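Local coordinates for protein acyl-coenzyme A oxidase (Caenorhabditis elegans, PDB 5K3H) that catalyses the FAD-dependent desaturation of fatty acyl-CoA by oxygen, the first step of peroxisomal beta-oxidation, and binds ATP between the subunits of its dimer, at residues 4-9 with 24-29; 352-357 with 541-546. One frame throughout, in Å; residues are numbered along the deposited sequence.

Contact 1 pins the N-terminal loop at 4-9 to the start of helix 27-35, about 27 Å from the centre of the chain. Contact 2 is a buried crossing of helices 338-367 and 520-553, about 14 Å from that centre. Their centres lie about 24 Å apart, their nearest atoms about 6 Å. Shared neighbours bridge them: F25 and Y352 both reach helix 557-577 and L614, and Q355 NE2 bonds I34 O on helix 27-35. Contact 1 lies away from the FAD, ATP and substrate sites. In contact 2, the side chains of F354 and I543 lie about 8 Å and 9 Å from those of H396 and R536, respectively, residues of the ATP site shared between dimer partners.

Contact 1: 4-9 with 24-29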
loop_
_atom_site.group_PDB
_atom_site.type_symbol
_atom_site.label_atom_id
_atom_site.label_comp_id
_atom_site.label_asym_id
_atom_site.label_seq_id
_atom_site.Cartn_x
_atom_site.Cartn_y
_atom_site.Cartn_z
ATOM N N LEU B 4 27.629 10.144 -21.586
ATOM C CA LEU B 4 27.326 10.813 -20.323
ATOM C C LEU B 4 26.707 9.845 -19.299
ATOM O O LEU B 4 27.011 9.915 -18.102
ATOM C CB LEU B 4 26.414 12.000 -20.608
ATOM C CG LEU B 4 27.195 13.154 -21.285
ATOM C CD1 LEU B 4 26.288 14.288 -21.815
ATOM C CD2 LEU B 4 28.294 13.720 -20.354
ATOM N N ASN B 5 25.841 8.933 -19.740
ATOM C CA ASN B 5 25.263 7.935 -18.838
ATOM C C ASN B 5 26.229 6.754 -18.724
ATOM O O ASN B 5 26.560 6.107 -19.726
ATOM C CB ASN B 5 23.866 7.506 -19.311
ATOM C CG ASN B 5 23.220 6.459 -18.395
ATOM O OD1 ASN B 5 23.766 5.367 -18.200
ATOM N ND2 ASN B 5 22.053 6.792 -17.823
ATOM N N LYS B 6 26.739 6.523 -17.517
ATOM C CA LYS B 6 27.783 5.530 -17.287
ATOM C C LYS B 6 27.237 4.133 -17.055
ATOM O O LYS B 6 28.025 3.224 -16.765
ATOM C CB LYS B 6 28.657 5.935 -16.087
ATOM C CG LYS B 6 29.377 7.244 -16.297
ATOM C CD LYS B 6 30.246 7.142 -17.522
ATOM C CE LYS B 6 31.140 8.337 -17.658
ATOM N NZ LYS B 6 30.376 9.542 -18.075
ATOM N N THR B 7 25.913 3.950 -17.114
ATOM C CA THR B 7 25.322 2.634 -16.903
ATOM C C THR B 7 25.106 1.851 -18.205
ATOM O O THR B 7 24.981 0.618 -18.157
ATOM C CB THR B 7 24.020 2.812 -16.120
ATOM O OG1 THR B 7 24.318 3.507 -14.906
ATOM C CG2 THR B 7 23.380 1.490 -15.781
ATOM N N ILE B 8 25.148 2.521 -19.366
ATOM C CA ILE B 8 24.978 1.840 -20.645
ATOM C C ILE B 8 26.059 0.776 -20.805
ATOM O O ILE B 8 27.235 1.016 -20.506
ATOM C CB ILE B 8 25.056 2.862 -21.796
ATOM C CG1 ILE B 8 23.955 3.925 -21.679
ATOM C CG2 ILE B 8 25.006 2.174 -23.184
ATOM C CD1 ILE B 8 24.209 5.132 -22.574
ATOM N N GLN B 9 25.675 -0.406 -21.286
ATOM C CA GLN B 9 26.636 -1.423 -21.690
ATOM C C GLN B 9 26.259 -1.952 -23.070
ATOM O O GLN B 9 25.090 -1.897 -23.461
ATOM C CB GLN B 9 26.697 -2.587 -20.687
ATOM C CG GLN B 9 27.337 -2.242 -19.354
ATOM C CD GLN B 9 27.423 -3.439 -18.432
ATOM O OE1 GLN B 9 27.597 -4.576 -18.881
ATOM N NE2 GLN B 9 27.275 -3.197 -17.132
ATOM N N THR B 24 21.837 14.573 -20.366
ATOM C CA THR B 24 22.557 15.827 -20.520
ATOM C C THR B 24 23.614 16.028 -19.445
ATOM O O THR B 24 24.160 17.134 -19.332
ATOM C CB THR B 24 21.583 16.972 -20.424
ATOM O OG1 THR B 24 21.118 17.010 -19.073
ATOM C CG2 THR B 24 20.401 16.734 -21.332
ATOM N N PHE B 25 23.890 14.998 -18.635
ATOM C CA PHE B 25 24.833 15.111 -17.536
ATOM C C PHE B 25 25.480 13.757 -17.289
ATOM O O PHE B 25 24.943 12.700 -17.655
ATOM C CB PHE B 25 24.159 15.615 -16.243
ATOM C CG PHE B 25 23.103 14.682 -15.701
ATOM C CD1 PHE B 25 21.787 14.766 -16.140
ATOM C CD2 PHE B 25 23.427 13.716 -14.755
ATOM C CE1 PHE B 25 20.835 13.905 -15.667
ATOM C CE2 PHE B 25 22.476 12.844 -14.273
ATOM C CZ PHE B 25 21.188 12.940 -14.711
ATOM N N ASP B 26 26.627 13.820 -16.607
ATOM C CA ASP B 26 27.449 12.658 -16.274
ATOM C C ASP B 26 26.921 11.999 -14.995
ATOM O O ASP B 26 26.959 12.600 -13.918
ATOM C CB ASP B 26 28.891 13.154 -16.110
ATOM C CG ASP B 26 29.850 12.086 -15.622
ATOM O OD1 ASP B 26 29.467 10.904 -15.475
ATOM O OD2 ASP B 26 31.023 12.444 -15.353
ATOM N N THR B 27 26.490 10.745 -15.092
ATOM C CA THR B 27 25.837 10.124 -13.941
ATOM C C THR B 27 26.819 9.795 -12.818
ATOM O O THR B 27 26.397 9.728 -11.655
ATOM C CB THR B 27 25.054 8.859 -14.359
ATOM O OG1 THR B 27 25.931 7.879 -14.934
ATOM C CG2 THR B 27 23.961 9.194 -15.370
ATOM N N HIS B 28 28.118 9.625 -13.117
ATOM C CA HIS B 28 29.107 9.531 -12.038
ATOM C C HIS B 28 29.116 10.809 -11.208
ATOM O O HIS B 28 29.301 10.756 -9.985
ATOM C CB HIS B 28 30.525 9.288 -12.585
ATOM C CG HIS B 28 30.808 7.883 -13.024
ATOM N ND1 HIS B 28 29.980 6.819 -12.732
ATOM C CD2 HIS B 28 31.839 7.374 -13.739
ATOM C CE1 HIS B 28 30.490 5.715 -13.250
ATOM N NE2 HIS B 28 31.617 6.024 -13.864
ATOM N N ALA B 29 28.982 11.973 -11.874
ATOM C CA ALA B 29 28.995 13.267 -11.193
ATOM C C ALA B 29 27.721 13.486 -10.396
ATOM O O ALA B 29 27.755 14.050 -9.293
ATOM C CB ALA B 29 29.188 14.393 -12.212
#
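T27 forms the tight, inward part of this contact. Its N-H reaches L4 O at 3.2 Å, approaching from above the carbonyl plane. Its OG1 accepts the K6 backbone N-H at 3.0 Å, nearly straight at 169°. T27 chi1 (61°) sets OG1 in the crowded position between N and C, and CG2 then lies 3.9 Å from N5 CA. Buried N5 points away from the helix start. Its OD1 accepts T7 N at 2.8 Å in an Asx turn, while ND2 bonds S613 and D616. F25 also points away and packs on helices 590-616 and 557-577.

The other side is more open to solvent, and its polar bonds are weaker, although K6 packs closely on H28. L4 is exposed, and its CB rests 3.4 Å from F25 O. K6 bends at chi2 and chi4 and passes over H28. Its CG sits 3.4 Å from the H28 ring centroid, almost on the ring normal, a CH-pi contact. H28 ND1 is bonded to E619, which helps to fix the turn of the ring. K6 NZ bonds H3 O, its strongest partner, and makes a salt bridge to D26 OD1 at 3.1 Å, whose hydrogen bond is weak. D26 is the N-cap of helix 27-35, and its OD1 also takes a weak capping bond from H28 N.

The carboxylate lies by a lysine and at the N-terminus of a helix, whose dipole would add to the positive field. This would be expected to stabilise the charged form of D26, while two firmer bonds at T27 join the loop to the helix start.

Contact 2: 352-357 with 541-546; sequences YAFQFA and LFIVEA
The buried side-chain amide of Q355 is gripped by two hydrogen bonds: NE2 to I34 O and OE1 to T300 OG1. It lies beside the contact and does not touch 541-546. Within the helices, F542 O accepts from A546 N at 2.9 Å, and A353 O accepts from A357 N at 3.0 Å. The side chains that meet are apolar, and A546 CB also rests on the A357 backbone.

I543 buries the most surface of any residue here. Its CG1 lies anti to the carbonyl carbon (chi1 -67°), which sends CG2 out beside that carbon. CG2 meets A353 CB at 3.8 Å. CG1 passes alongside A357 CB. The chain then extends (chi2 162°), so that CD1 comes obliquely to F354 CE1 at 4.3 Å.

The two helices cross almost at right angles, at 86°, with axes 8.5 Å apart. The crossing packs the C-alpha1 helical domain, through helix 338-367, against the C-terminal helical domain of the acyl-CoA oxidase fold, through helix 520-553. The small alanines are consistent with the 8.5 Å approach. A357 and A546 point at each other, and A546 CB comes 4.0 Å from A357 CA.

F542 begins to the side, but its ring end swings in. CE2 reaches A357 CB obliquely at 4.2 Å, while the ring also touches L386. F354 starts away from the contact and returns with its ring end, which packs on V394, Q397 and T398 of helix 382-408. F356 leads away from helix 520-553, and Y352 O lies over one face of its ring, toward the rim.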
loop_
_atom_site.group_PDB
_atom_site.type_symbol
_atom_site.label_atom_id
_atom_site.label_comp_id
_atom_site.label_asym_id
_atom_site.label_seq_id
_atom_site.Cartn_x
_atom_site.Cartn_y
_atom_site.Cartn_z
ATOM N N TYR B 352 15.207 12.754 -4.546
ATOM C CA TYR B 352 16.287 13.729 -4.413
ATOM C C TYR B 352 15.973 14.735 -3.315
ATOM O O TYR B 352 16.850 15.096 -2.519
ATOM C CB TYR B 352 16.520 14.458 -5.744
ATOM C CG TYR B 352 17.402 13.706 -6.734
ATOM C CD1 TYR B 352 16.860 12.733 -7.578
ATOM C CD2 TYR B 352 18.765 13.975 -6.838
ATOM C CE1 TYR B 352 17.653 12.044 -8.482
ATOM C CE2 TYR B 352 19.546 13.307 -7.736
ATOM C CZ TYR B 352 18.996 12.331 -8.562
ATOM O OH TYR B 352 19.781 11.638 -9.471
ATOM N N ALA B 353 14.724 15.196 -3.246
ATOM C CA ALA B 353 14.365 16.165 -2.214
ATOM C C ALA B 353 14.583 15.595 -0.822
ATOM O O ALA B 353 15.065 16.299 0.069
ATOM C CB ALA B 353 12.910 16.616 -2.381
ATOM N N PHE B 354 14.239 14.323 -0.611
ATOM C CA PHE B 354 14.439 13.721 0.705
ATOM C C PHE B 354 15.919 13.547 1.008
ATOM O O PHE B 354 16.358 13.801 2.128
ATOM C CB PHE B 354 13.736 12.366 0.783
ATOM C CG PHE B 354 12.245 12.430 0.618
ATOM C CD1 PHE B 354 11.549 13.621 0.798
ATOM C CD2 PHE B 354 11.537 11.301 0.227
ATOM C CE1 PHE B 354 10.165 13.668 0.618
ATOM C CE2 PHE B 354 10.167 11.351 0.055
ATOM C CZ PHE B 354 9.480 12.529 0.260
ATOM N N GLN B 355 16.707 13.115 0.020
ATOM C CA GLN B 355 18.141 12.937 0.225
ATOM C C GLN B 355 18.798 14.254 0.606
ATOM O O GLN B 355 19.668 14.298 1.475
ATOM C CB GLN B 355 18.772 12.356 -1.052
ATOM C CG GLN B 355 20.275 12.049 -0.958
ATOM C CD GLN B 355 20.572 10.758 -0.158
ATOM O OE1 GLN B 355 19.685 10.202 0.512
ATOM N NE2 GLN B 355 21.819 10.277 -0.239
ATOM N N PHE B 356 18.390 15.343 -0.033
ATOM C CA PHE B 356 18.970 16.643 0.278
ATOM C C PHE B 356 18.490 17.172 1.626
ATOM O O PHE B 356 19.261 17.842 2.321
ATOM C CB PHE B 356 18.669 17.620 -0.858
ATOM C CG PHE B 356 19.283 17.213 -2.167
ATOM C CD1 PHE B 356 20.451 16.448 -2.190
ATOM C CD2 PHE B 356 18.700 17.581 -3.374
ATOM C CE1 PHE B 356 21.026 16.041 -3.403
ATOM C CE2 PHE B 356 19.267 17.196 -4.578
ATOM C CZ PHE B 356 20.436 16.429 -4.602
ATOM N N ALA B 357 17.241 16.892 2.015
ATOM C CA ALA B 357 16.759 17.290 3.341
ATOM C C ALA B 357 17.469 16.516 4.453
ATOM O O ALA B 357 17.856 17.090 5.475
ATOM C CB ALA B 357 15.252 17.076 3.436
ATOM N N LEU B 541 7.329 22.507 3.539
ATOM C CA LEU B 541 8.036 23.746 3.222
ATOM C C LEU B 541 9.541 23.603 3.446
ATOM O O LEU B 541 10.345 24.053 2.619
ATOM C CB LEU B 541 7.472 24.899 4.050
ATOM C CG LEU B 541 8.372 26.128 4.208
ATOM C CD1 LEU B 541 8.562 26.847 2.861
ATOM C CD2 LEU B 541 7.776 27.057 5.258
ATOM N N PHE B 542 9.940 22.976 4.564
ATOM C CA PHE B 542 11.359 22.733 4.829
ATOM C C PHE B 542 12.002 21.921 3.716
ATOM O O PHE B 542 13.114 22.221 3.279
ATOM C CB PHE B 542 11.561 21.998 6.150
ATOM C CG PHE B 542 13.010 21.680 6.420
ATOM C CD1 PHE B 542 13.855 22.646 6.947
ATOM C CD2 PHE B 542 13.542 20.439 6.089
ATOM C CE1 PHE B 542 15.183 22.364 7.183
ATOM C CE2 PHE B 542 14.882 20.151 6.319
ATOM C CZ PHE B 542 15.702 21.109 6.869
ATOM N N ILE B 543 11.325 20.862 3.270
ATOM C CA ILE B 543 11.897 19.989 2.250
ATOM C C ILE B 543 12.155 20.761 0.956
ATOM O O ILE B 543 13.228 20.646 0.353
ATOM C CB ILE B 543 10.964 18.779 2.030
ATOM C CG1 ILE B 543 10.928 17.895 3.284
ATOM C CG2 ILE B 543 11.406 17.965 0.812
ATOM C CD1 ILE B 543 9.750 16.949 3.350
ATOM N N VAL B 544 11.193 21.587 0.528
ATOM C CA VAL B 544 11.383 22.428 -0.656
ATOM C C VAL B 544 12.581 23.362 -0.479
ATOM O O VAL B 544 13.374 23.555 -1.407
ATOM C CB VAL B 544 10.102 23.226 -0.966
ATOM C CG1 VAL B 544 10.380 24.229 -2.080
ATOM C CG2 VAL B 544 8.944 22.300 -1.296
ATOM N N GLU B 545 12.695 24.008 0.687
ATOM C CA GLU B 545 13.788 24.967 0.877
ATOM C C GLU B 545 15.152 24.278 0.875
ATOM O O GLU B 545 16.134 24.838 0.367
ATOM C CB GLU B 545 13.602 25.755 2.178
ATOM C CG GLU B 545 12.419 26.708 2.178
ATOM C CD GLU B 545 12.473 27.727 3.310
ATOM O OE1 GLU B 545 13.343 28.625 3.285
ATOM O OE2 GLU B 545 11.637 27.646 4.228
ATOM N N ALA B 546 15.251 23.077 1.465
ATOM C CA ALA B 546 16.526 22.366 1.431
ATOM C C ALA B 546 16.885 21.941 0.009
ATOM O O ALA B 546 18.043 22.054 -0.412
ATOM C CB ALA B 546 16.471 21.154 2.356
#